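Local structure of CPXV018 protein (4PDC) at residues A5-L10 with T79-C84; I31-K36 with F54-F59; E102-K107 with M116-S121. The protein is an MHC class I-like orthopoxvirus protein that probably binds the natural killer cell receptor NKG2D and so blunts recognition of infected cells. The protein carries 2 engineered substitutions. All blocks are in the same frame, centred on the assembly; numbering follows the deposited sequence.

Contact 1: residues A5-L10 with T79-C84; sequences AFNFNL and TYFYEC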
loop_
_atom_site.group_PDB
_atom_site.type_symbol
_atom_site.label_atom_id
_atom_site.label_comp_id
_atom_site.label_asym_id
_atom_site.label_seq_id
_atom_site.Cartn_x
_atom_site.Cartn_y
_atom_site.Cartn_z
ATOM N N ALA E 5 12.479 -11.419 8.354
ATOM C CA ALA E 5 13.042 -11.712 7.040
ATOM C C ALA E 5 12.097 -12.576 6.214
ATOM O O ALA E 5 11.465 -13.499 6.733
ATOM C CB ALA E 5 14.385 -12.397 7.184
ATOM N N PHE E 6 12.011 -12.254 4.928
ATOM C CA PHE E 6 11.238 -13.023 3.962
ATOM C C PHE E 6 12.179 -13.560 2.894
ATOM O O PHE E 6 12.888 -12.787 2.257
ATOM C CB PHE E 6 10.159 -12.157 3.313
ATOM C CG PHE E 6 9.135 -11.636 4.274
ATOM C CD1 PHE E 6 9.397 -10.521 5.048
ATOM C CD2 PHE E 6 7.902 -12.250 4.388
ATOM C CE1 PHE E 6 8.454 -10.036 5.929
ATOM C CE2 PHE E 6 6.954 -11.768 5.265
ATOM C CZ PHE E 6 7.230 -10.660 6.037
ATOM N N ASN E 7 12.190 -14.876 2.705
ATOM C CA ASN E 7 13.030 -15.496 1.683
ATOM C C ASN E 7 12.181 -16.155 0.598
ATOM O O ASN E 7 11.609 -17.224 0.806
ATOM C CB ASN E 7 13.972 -16.526 2.311
ATOM C CG ASN E 7 15.054 -16.986 1.347
ATOM O OD1 ASN E 7 15.057 -18.130 0.896
ATOM N ND2 ASN E 7 15.971 -16.084 1.013
ATOM N N PHE E 8 12.096 -15.492 -0.552
ATOM C CA PHE E 8 11.340 -15.997 -1.690
ATOM C C PHE E 8 12.240 -16.813 -2.596
ATOM O O PHE E 8 13.308 -16.351 -2.983
ATOM C CB PHE E 8 10.728 -14.846 -2.487
ATOM C CG PHE E 8 9.777 -14.005 -1.703
ATOM C CD1 PHE E 8 10.246 -13.001 -0.870
ATOM C CD2 PHE E 8 8.412 -14.201 -1.809
ATOM C CE1 PHE E 8 9.367 -12.218 -0.147
ATOM C CE2 PHE E 8 7.526 -13.420 -1.085
ATOM C CZ PHE E 8 8.006 -12.428 -0.255
ATOM N N ASN E 9 11.805 -18.022 -2.937
ATOM C CA ASN E 9 12.558 -18.864 -3.858
ATOM C C ASN E 9 11.676 -19.436 -4.956
ATOM O O ASN E 9 10.605 -19.985 -4.685
ATOM C CB ASN E 9 13.242 -20.004 -3.108
ATOM C CG ASN E 9 14.129 -20.838 -4.008
ATOM O OD1 ASN E 9 15.112 -20.343 -4.556
ATOM N ND2 ASN E 9 13.789 -22.111 -4.162
ATOM N N LEU E 10 12.135 -19.283 -6.195
ATOM C CA LEU E 10 11.508 -19.911 -7.348
ATOM C C LEU E 10 12.540 -20.796 -8.034
ATOM O O LEU E 10 13.503 -20.299 -8.615
ATOM C CB LEU E 10 10.962 -18.860 -8.321
ATOM C CG LEU E 10 10.301 -19.407 -9.590
ATOM C CD1 LEU E 10 9.088 -20.254 -9.258
ATOM C CD2 LEU E 10 9.907 -18.271 -10.525
ATOM N N THR E 79 16.266 -16.389 -6.150
ATOM C CA THR E 79 15.967 -16.065 -4.761
ATOM C C THR E 79 15.859 -14.564 -4.569
ATOM O O THR E 79 16.635 -13.795 -5.136
ATOM C CB THR E 79 17.037 -16.612 -3.799
ATOM O OG1 THR E 79 17.169 -18.028 -3.974
ATOM C CG2 THR E 79 16.669 -16.321 -2.352
ATOM N N TYR E 80 14.879 -14.164 -3.766
ATOM C CA TYR E 80 14.742 -12.784 -3.332
ATOM C C TYR E 80 14.615 -12.754 -1.822
ATOM O O TYR E 80 13.695 -13.344 -1.257
ATOM C CB TYR E 80 13.532 -12.121 -3.981
ATOM C CG TYR E 80 13.268 -10.712 -3.497
ATOM C CD1 TYR E 80 14.234 -9.719 -3.620
ATOM C CD2 TYR E 80 12.045 -10.367 -2.940
ATOM C CE1 TYR E 80 13.990 -8.423 -3.189
ATOM C CE2 TYR E 80 11.793 -9.082 -2.510
ATOM C CZ TYR E 80 12.767 -8.113 -2.634
ATOM O OH TYR E 80 12.508 -6.830 -2.202
ATOM N N PHE E 81 15.551 -12.067 -1.178
ATOM C CA PHE E 81 15.594 -11.977 0.274
ATOM C C PHE E 81 15.256 -10.555 0.671
ATOM O O PHE E 81 15.851 -9.620 0.152
ATOM C CB PHE E 81 16.976 -12.383 0.788
ATOM C CG PHE E 81 17.154 -12.212 2.268
ATOM C CD1 PHE E 81 16.668 -13.159 3.151
ATOM C CD2 PHE E 81 17.833 -11.116 2.775
ATOM C CE1 PHE E 81 16.841 -13.009 4.516
ATOM C CE2 PHE E 81 18.010 -10.959 4.138
ATOM C CZ PHE E 81 17.516 -11.906 5.009
ATOM N N TYR E 82 14.275 -10.395 1.556
ATOM C CA TYR E 82 13.893 -9.077 2.048
ATOM C C TYR E 82 13.768 -9.098 3.564
ATOM O O TYR E 82 13.042 -9.923 4.127
ATOM C CB TYR E 82 12.577 -8.606 1.421
ATOM C CG TYR E 82 12.182 -7.233 1.906
ATOM C CD1 TYR E 82 12.750 -6.093 1.353
ATOM C CD2 TYR E 82 11.263 -7.074 2.935
ATOM C CE1 TYR E 82 12.406 -4.833 1.800
ATOM C CE2 TYR E 82 10.914 -5.817 3.390
ATOM C CZ TYR E 82 11.486 -4.701 2.819
ATOM O OH TYR E 82 11.145 -3.444 3.269
ATOM N N GLU E 83 14.481 -8.184 4.216
ATOM C CA GLU E 83 14.546 -8.146 5.670
ATOM C C GLU E 83 14.384 -6.727 6.183
ATOM O O GLU E 83 15.043 -5.813 5.693
ATOM C CB GLU E 83 15.878 -8.720 6.159
ATOM C CG GLU E 83 16.033 -8.756 7.668
ATOM C CD GLU E 83 17.441 -9.123 8.093
ATOM O OE1 GLU E 83 18.270 -8.201 8.226
ATOM O OE2 GLU E 83 17.717 -10.326 8.287
ATOM N N CYS E 84 13.502 -6.547 7.164
ATOM C CA CYS E 84 13.421 -5.281 7.880
ATOM C C CYS E 84 13.917 -5.512 9.303
ATOM O O CYS E 84 13.780 -6.605 9.858
ATOM C CB CYS E 84 11.999 -4.704 7.857
ATOM S SG CYS E 84 10.719 -5.610 8.759
HETATM O O HOH W 1 16.559 -19.673 -0.986
#

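Contact 2: residues I31-K36 with F54-F59; sequences ITFDGK and FYKNVF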
loop_
_atom_site.group_PDB
_atom_site.type_symbol
_atom_site.label_atom_id
_atom_site.label_comp_id
_atom_site.label_asym_id
_atom_site.label_seq_id
_atom_site.Cartn_x
_atom_site.Cartn_y
_atom_site.Cartn_z
ATOM N N ILE E 31 6.885 -18.894 9.742
ATOM C CA ILE E 31 5.884 -19.171 8.715
ATOM C C ILE E 31 6.568 -19.776 7.493
ATOM O O ILE E 31 7.720 -19.457 7.199
ATOM C CB ILE E 31 5.121 -17.890 8.296
ATOM C CG1 ILE E 31 4.402 -17.262 9.492
ATOM C CG2 ILE E 31 4.110 -18.187 7.200
ATOM C CD1 ILE E 31 3.953 -15.836 9.233
ATOM N N THR E 32 5.860 -20.649 6.784
ATOM C CA THR E 32 6.356 -21.169 5.517
ATOM C C THR E 32 5.205 -21.314 4.529
ATOM O O THR E 32 4.049 -21.482 4.917
ATOM C CB THR E 32 7.085 -22.523 5.694
ATOM O OG1 THR E 32 7.767 -22.868 4.480
ATOM C CG2 THR E 32 6.117 -23.629 6.073
ATOM N N PHE E 33 5.547 -21.249 3.248
ATOM C CA PHE E 33 4.580 -21.231 2.158
ATOM C C PHE E 33 5.146 -22.093 1.035
ATOM O O PHE E 33 6.297 -21.910 0.648
ATOM C CB PHE E 33 4.331 -19.788 1.700
ATOM C CG PHE E 33 3.455 -19.663 0.482
ATOM C CD1 PHE E 33 2.081 -19.762 0.587
ATOM C CD2 PHE E 33 4.010 -19.418 -0.766
ATOM C CE1 PHE E 33 1.274 -19.638 -0.532
ATOM C CE2 PHE E 33 3.209 -19.289 -1.886
ATOM C CZ PHE E 33 1.840 -19.399 -1.770
ATOM N N ASP E 34 4.355 -23.043 0.535
ATOM C CA ASP E 34 4.854 -24.034 -0.426
ATOM C C ASP E 34 4.389 -23.782 -1.860
ATOM O O ASP E 34 4.511 -24.657 -2.719
ATOM C CB ASP E 34 4.433 -25.449 0.002
ATOM C CG ASP E 34 2.921 -25.642 0.034
ATOM O OD1 ASP E 34 2.181 -24.865 -0.609
ATOM O OD2 ASP E 34 2.467 -26.594 0.709
ATOM N N GLY E 35 3.855 -22.592 -2.110
ATOM C CA GLY E 35 3.337 -22.248 -3.421
ATOM C C GLY E 35 1.823 -22.299 -3.449
ATOM O O GLY E 35 1.188 -21.607 -4.244
ATOM N N LYS E 36 1.250 -23.117 -2.571
ATOM C CA LYS E 36 -0.198 -23.283 -2.482
ATOM C C LYS E 36 -0.710 -22.879 -1.105
ATOM O O LYS E 36 -1.546 -21.986 -0.980
ATOM C CB LYS E 36 -0.587 -24.734 -2.776
ATOM C CG LYS E 36 -2.074 -25.036 -2.618
ATOM C CD LYS E 36 -2.364 -26.517 -2.802
ATOM C CE LYS E 36 -3.835 -26.825 -2.566
ATOM N NZ LYS E 36 -4.106 -28.291 -2.522
ATOM N N PHE E 54 -2.960 -12.761 5.172
ATOM C CA PHE E 54 -2.371 -11.634 4.459
ATOM C C PHE E 54 -1.174 -12.100 3.631
ATOM O O PHE E 54 -1.088 -11.813 2.438
ATOM C CB PHE E 54 -1.953 -10.541 5.450
ATOM C CG PHE E 54 -1.319 -9.338 4.806
ATOM C CD1 PHE E 54 -2.100 -8.348 4.235
ATOM C CD2 PHE E 54 0.055 -9.187 4.791
ATOM C CE1 PHE E 54 -1.521 -7.236 3.651
ATOM C CE2 PHE E 54 0.641 -8.076 4.205
ATOM C CZ PHE E 54 -0.151 -7.101 3.635
ATOM N N TYR E 55 -0.263 -12.833 4.265
ATOM C CA TYR E 55 0.929 -13.317 3.583
ATOM C C TYR E 55 0.580 -14.320 2.488
ATOM O O TYR E 55 1.244 -14.363 1.451
ATOM C CB TYR E 55 1.907 -13.958 4.574
ATOM C CG TYR E 55 2.554 -12.985 5.549
ATOM C CD1 TYR E 55 2.797 -11.660 5.196
ATOM C CD2 TYR E 55 2.926 -13.400 6.823
ATOM C CE1 TYR E 55 3.388 -10.775 6.094
ATOM C CE2 TYR E 55 3.517 -12.528 7.721
ATOM C CZ TYR E 55 3.741 -11.218 7.354
ATOM O OH TYR E 55 4.320 -10.360 8.254
ATOM N N LYS E 56 -0.446 -15.134 2.712
ATOM C CA LYS E 56 -0.846 -16.108 1.699
ATOM C C LYS E 56 -1.177 -15.385 0.397
ATOM O O LYS E 56 -0.804 -15.835 -0.684
ATOM C CB LYS E 56 -2.041 -16.940 2.166
ATOM C CG LYS E 56 -2.423 -18.055 1.195
ATOM C CD LYS E 56 -3.561 -18.906 1.738
ATOM C CE LYS E 56 -3.890 -20.063 0.804
ATOM N NZ LYS E 56 -4.952 -20.947 1.370
ATOM N N ASN E 57 -1.852 -14.247 0.509
ATOM C CA ASN E 57 -2.199 -13.455 -0.660
ATOM C C ASN E 57 -0.986 -12.761 -1.273
ATOM O O ASN E 57 -0.785 -12.814 -2.484
ATOM C CB ASN E 57 -3.260 -12.414 -0.299
ATOM C CG ASN E 57 -4.633 -13.026 -0.097
ATOM O OD1 ASN E 57 -5.002 -13.986 -0.776
ATOM N ND2 ASN E 57 -5.398 -12.474 0.839
ATOM N N VAL E 58 -0.188 -12.105 -0.438
ATOM C CA VAL E 58 1.003 -11.417 -0.918
ATOM C C VAL E 58 1.978 -12.393 -1.570
ATOM O O VAL E 58 2.578 -12.082 -2.594
ATOM C CB VAL E 58 1.719 -10.668 0.223
ATOM C CG1 VAL E 58 3.058 -10.106 -0.249
ATOM C CG2 VAL E 58 0.837 -9.550 0.749
ATOM N N PHE E 59 2.145 -13.566 -0.968
ATOM C CA PHE E 59 3.099 -14.540 -1.485
ATOM C C PHE E 59 2.615 -15.129 -2.810
ATOM O O PHE E 59 3.381 -15.216 -3.770
ATOM C CB PHE E 59 3.350 -15.653 -0.460
ATOM C CG PHE E 59 4.036 -15.184 0.802
ATOM C CD1 PHE E 59 4.498 -13.879 0.927
ATOM C CD2 PHE E 59 4.215 -16.053 1.869
ATOM C CE1 PHE E 59 5.122 -13.450 2.090
ATOM C CE2 PHE E 59 4.841 -15.628 3.038
ATOM C CZ PHE E 59 5.293 -14.327 3.145
#

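Contact 3: residues E102-K107 with M116-S121; sequences EEYTVK and MWLTTS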
loop_
_atom_site.group_PDB
_atom_site.type_symbol
_atom_site.label_atom_id
_atom_site.label_comp_id
_atom_site.label_asym_id
_atom_site.label_seq_id
_atom_site.Cartn_x
_atom_site.Cartn_y
_atom_site.Cartn_z
ATOM N N GLU E 102 24.039 -17.282 -6.417
ATOM C CA GLU E 102 25.041 -16.223 -6.503
ATOM C C GLU E 102 24.397 -14.843 -6.493
ATOM O O GLU E 102 23.528 -14.549 -7.320
ATOM C CB GLU E 102 25.884 -16.398 -7.766
ATOM C CG GLU E 102 26.936 -15.323 -7.964
ATOM C CD GLU E 102 27.852 -15.621 -9.134
ATOM O OE1 GLU E 102 28.638 -16.590 -9.042
ATOM O OE2 GLU E 102 27.783 -14.889 -10.147
ATOM N N GLU E 103 24.828 -13.998 -5.559
ATOM C CA GLU E 103 24.301 -12.642 -5.448
ATOM C C GLU E 103 24.583 -11.831 -6.700
ATOM O O GLU E 103 25.643 -11.950 -7.308
ATOM C CB GLU E 103 24.895 -11.910 -4.239
ATOM C CG GLU E 103 24.075 -12.020 -2.969
ATOM C CD GLU E 103 24.337 -10.879 -2.000
ATOM O OE1 GLU E 103 23.886 -9.745 -2.279
ATOM O OE2 GLU E 103 24.985 -11.117 -0.959
ATOM N N TYR E 104 23.624 -10.995 -7.076
ATOM C CA TYR E 104 23.831 -10.055 -8.162
ATOM C C TYR E 104 22.980 -8.819 -7.918
ATOM O O TYR E 104 22.025 -8.853 -7.136
ATOM C CB TYR E 104 23.511 -10.704 -9.514
ATOM C CG TYR E 104 22.051 -11.030 -9.767
ATOM C CD1 TYR E 104 21.408 -12.054 -9.078
ATOM C CD2 TYR E 104 21.329 -10.337 -10.726
ATOM C CE1 TYR E 104 20.078 -12.355 -9.325
ATOM C CE2 TYR E 104 20.002 -10.632 -10.980
ATOM C CZ TYR E 104 19.382 -11.637 -10.276
ATOM O OH TYR E 104 18.063 -11.929 -10.539
ATOM N N THR E 105 23.354 -7.718 -8.560
ATOM C CA THR E 105 22.645 -6.455 -8.390
ATOM C C THR E 105 22.533 -5.676 -9.694
ATOM O O THR E 105 21.780 -4.705 -9.777
ATOM C CB THR E 105 23.347 -5.556 -7.350
ATOM O OG1 THR E 105 24.605 -5.110 -7.872
ATOM C CG2 THR E 105 23.578 -6.309 -6.048
ATOM N N VAL E 106 23.282 -6.098 -10.708
ATOM C CA VAL E 106 23.370 -5.352 -11.957
ATOM C C VAL E 106 22.438 -5.917 -13.027
ATOM O O VAL E 106 22.484 -7.103 -13.352
ATOM C CB VAL E 106 24.813 -5.350 -12.499
ATOM C CG1 VAL E 106 24.900 -4.561 -13.800
ATOM C CG2 VAL E 106 25.764 -4.763 -11.465
ATOM N N LYS E 107 21.600 -5.042 -13.573
ATOM C CA LYS E 107 20.706 -5.387 -14.670
ATOM C C LYS E 107 21.445 -5.282 -15.995
ATOM O O LYS E 107 22.181 -4.322 -16.219
ATOM C CB LYS E 107 19.488 -4.458 -14.673
ATOM C CG LYS E 107 18.514 -4.682 -15.822
ATOM C CD LYS E 107 17.555 -3.513 -15.964
ATOM C CE LYS E 107 16.548 -3.751 -17.082
ATOM N NZ LYS E 107 17.205 -3.910 -18.411
ATOM N N MET E 116 14.491 -9.789 -15.190
ATOM C CA MET E 116 13.127 -9.486 -14.780
ATOM C C MET E 116 12.961 -9.692 -13.276
ATOM O O MET E 116 12.291 -8.912 -12.595
ATOM C CB MET E 116 12.133 -10.359 -15.542
ATOM C CG MET E 116 10.684 -9.983 -15.294
ATOM S SD MET E 116 9.518 -11.105 -16.090
ATOM C CE MET E 116 10.004 -10.938 -17.810
ATOM N N TRP E 117 13.571 -10.755 -12.768
ATOM C CA TRP E 117 13.533 -11.059 -11.345
ATOM C C TRP E 117 14.139 -9.913 -10.540
ATOM O O TRP E 117 13.611 -9.518 -9.502
ATOM C CB TRP E 117 14.282 -12.365 -11.076
ATOM C CG TRP E 117 14.258 -12.824 -9.648
ATOM C CD1 TRP E 117 15.230 -12.632 -8.711
ATOM C CD2 TRP E 117 13.215 -13.562 -8.998
ATOM N NE1 TRP E 117 14.860 -13.207 -7.518
ATOM C CE2 TRP E 117 13.626 -13.782 -7.666
ATOM C CE3 TRP E 117 11.976 -14.059 -9.414
ATOM C CZ2 TRP E 117 12.845 -14.481 -6.750
ATOM C CZ3 TRP E 117 11.200 -14.752 -8.501
ATOM C CH2 TRP E 117 11.638 -14.956 -7.185
ATOM N N LEU E 118 15.244 -9.378 -11.045
ATOM C CA LEU E 118 15.963 -8.293 -10.390
ATOM C C LEU E 118 15.161 -7.000 -10.382
ATOM O O LEU E 118 15.141 -6.280 -9.382
ATOM C CB LEU E 118 17.312 -8.056 -11.086
ATOM C CG LEU E 118 18.161 -6.877 -10.588
ATOM C CD1 LEU E 118 18.617 -7.087 -9.150
ATOM C CD2 LEU E 118 19.363 -6.660 -11.496
ATOM N N THR E 119 14.506 -6.701 -11.498
ATOM C CA THR E 119 13.824 -5.425 -11.634
ATOM C C THR E 119 12.374 -5.440 -11.153
ATOM O O THR E 119 11.740 -4.385 -11.125
ATOM C CB THR E 119 13.831 -4.939 -13.095
ATOM O OG1 THR E 119 13.110 -5.862 -13.922
ATOM C CG2 THR E 119 15.256 -4.810 -13.604
ATOM N N THR E 120 11.848 -6.605 -10.771
ATOM C CA THR E 120 10.427 -6.696 -10.397
ATOM C C THR E 120 10.131 -7.315 -9.035
ATOM O O THR E 120 8.996 -7.241 -8.565
ATOM C CB THR E 120 9.620 -7.522 -11.427
ATOM O OG1 THR E 120 10.000 -8.903 -11.350
ATOM C CG2 THR E 120 9.829 -6.992 -12.832
ATOM N N SER E 121 11.118 -7.942 -8.405
ATOM C CA SER E 121 10.868 -8.634 -7.142
ATOM C C SER E 121 10.391 -7.688 -6.034
ATOM O O SER E 121 9.366 -7.939 -5.396
ATOM C CB SER E 121 12.126 -9.377 -6.690
ATOM O OG SER E 121 12.265 -10.593 -7.404
#

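Contact 1: residues A5-L10 with T79-C84
Phe-8, Ala-5 and Thr-79 have the most surface buried where strand 5-10 runs antiparallel to strand 79-84. The two are neighbours in the middle of the beta sheet of an MHC class I-like platform, and they join its first-half strands to its second-half strands. Phe-8 and Tyr-80 form a hydrogen-bonded pair: Phe-8 N donates to Tyr-80 O over 2.8 Å, and Tyr-80 N returns a bond to Phe-8 O of the same length. Phe-6 and Tyr-82 repeat the arrangement two residues away. All four aromatic side chains leave the sheet on its helix-covered face, where broad, flat groups fill the layer between sheet and helices. A chi1 of -61° sets Phe-8 CG beside its backbone N, and the ring edge lies near Tyr-80 O. The Phe-8 and Tyr-80 side chains run side by side, Phe-8 CD1 3.8 Å from Tyr-80 CD2. Beyond the pair, Phe-8 stacks on Phe-62, Tyr-80 OH bonds Gln-95, and Cys-84 ties the sheet to helix 131-146 through its disulfide with Cys-134.

The other face is more mixed, with Asn-7 and Glu-83 partly exposed. Here Ala-5 and Glu-83 form a non-hydrogen-bonded pair with CA atoms 4.1 Å apart, consistent with a small side chain, and Ala-5 CB touches Phe-81 CE1 at 3.7 Å. Thr-79, branched at CB as strands readily accept, packs its CG2 3.4 Å from Asn-7 ND2. That amide crosses the Phe-81 side chain at about a right angle, and a water donates to Asn-7 OD1 over 2.9 Å.

Contact 2: residues I31-K36 with F54-F59
Phe-33 CG stands anti to its backbone N (chi1 174°) and Phe-59 CG anti to its carbonyl carbon (chi1 -66°), and from there the two side chains pass one another running opposite ways. The edge of Phe-59 is turned to the face of Phe-33 in an offset edge-to-face pair, the planes 67° apart and the centroids 5.8 Å. Phe-59 CB lies over that face, 3.9 Å from the centroid of the Phe-33 ring, as a CH-pi contact, while Phe-59 CD2 reaches Phe-33 CB at 3.7 Å. The opposite face of Phe-33 is met near its rim by Gly-35 N. In the MHC class I-like platform this is the helix of the first half, 51-64, lying on strand 29-33 of the sheet, so large hydrophobic groups fill the layer between them. Ile-31 adds the end of its longer branch: CD1 touches the ring edge of Tyr-55 at CD2, 3.6 Å away, and the Tyr-55 hydroxyl bonds His-137. After the strand, Asp-34 makes an Asx turn, OD1 accepting from Lys-36 N at 2.8 Å. At the exposed edge of the contact the extended chain of Lys-56 brings its CE to 3.5 Å from Lys-36 O.

Contact 3: residues E102-K107 with M116-S121
Leu-118 packs into the bend of residues 104-107, where the short edge strand of the MHC class I-like sheet gives way to the loop leading to helix 113-126 of the second half. The apolar contacts centre on this leucine. One methyl, CD2, presses on the loop backbone 3.5 Å from Lys-107 N, and Leu-118 CB meets Tyr-104 CE2 at 3.7 Å. A branched aliphatic group suits such a place, filling a curve of backbone without asking for a polar partner. The side chain of Lys-107 meets Thr-119 through carbon, its CD lying 3.5 Å from Thr-119 CG2.

Polar contacts mostly lead outside the two segments. The Tyr-104 hydroxyl approaches the edge of the Trp-117 ring, OH to CD1 3.4 Å, and bonds Lys-114 O, while Trp-117 NE1 donates to Thr-79 O on the sheet. Thr-119 OG1 bonds Asn-115 O and also the backbone of another protein chain, probably the receptor.

Within the helix, hydroxyls turn back on carbonyls one turn earlier. Thr-120 OG1 donates to Met-116 O at 2.6 Å. Ser-121 N and OG reach Trp-117 O from opposite faces of its plane, and Ser-121 OG sits 3.4 Å above the plane of the Trp-117 indole, over its five-membered ring.

Contact 1 lies near the middle of the chain and contact 2 is also largely buried, whereas contact 3 is at the surface. Only contact 1 is strand on strand, and only it is held by backbone hydrogen bonds across its segments; the other two set a helix against an edge region of the same sheet by packing alone, aromatic in contact 2, largely aliphatic in contact 3. Contact 1 touches both: Phe-59 of contact 2 packs on Phe-6 and Phe-8, while from contact 3 Ser-121 packs on Tyr-80 and Trp-117 bonds Thr-79 O. Contacts 2 and 3, centres 22 Å apart, flank the chain's centre without touching, one in each half of the platform.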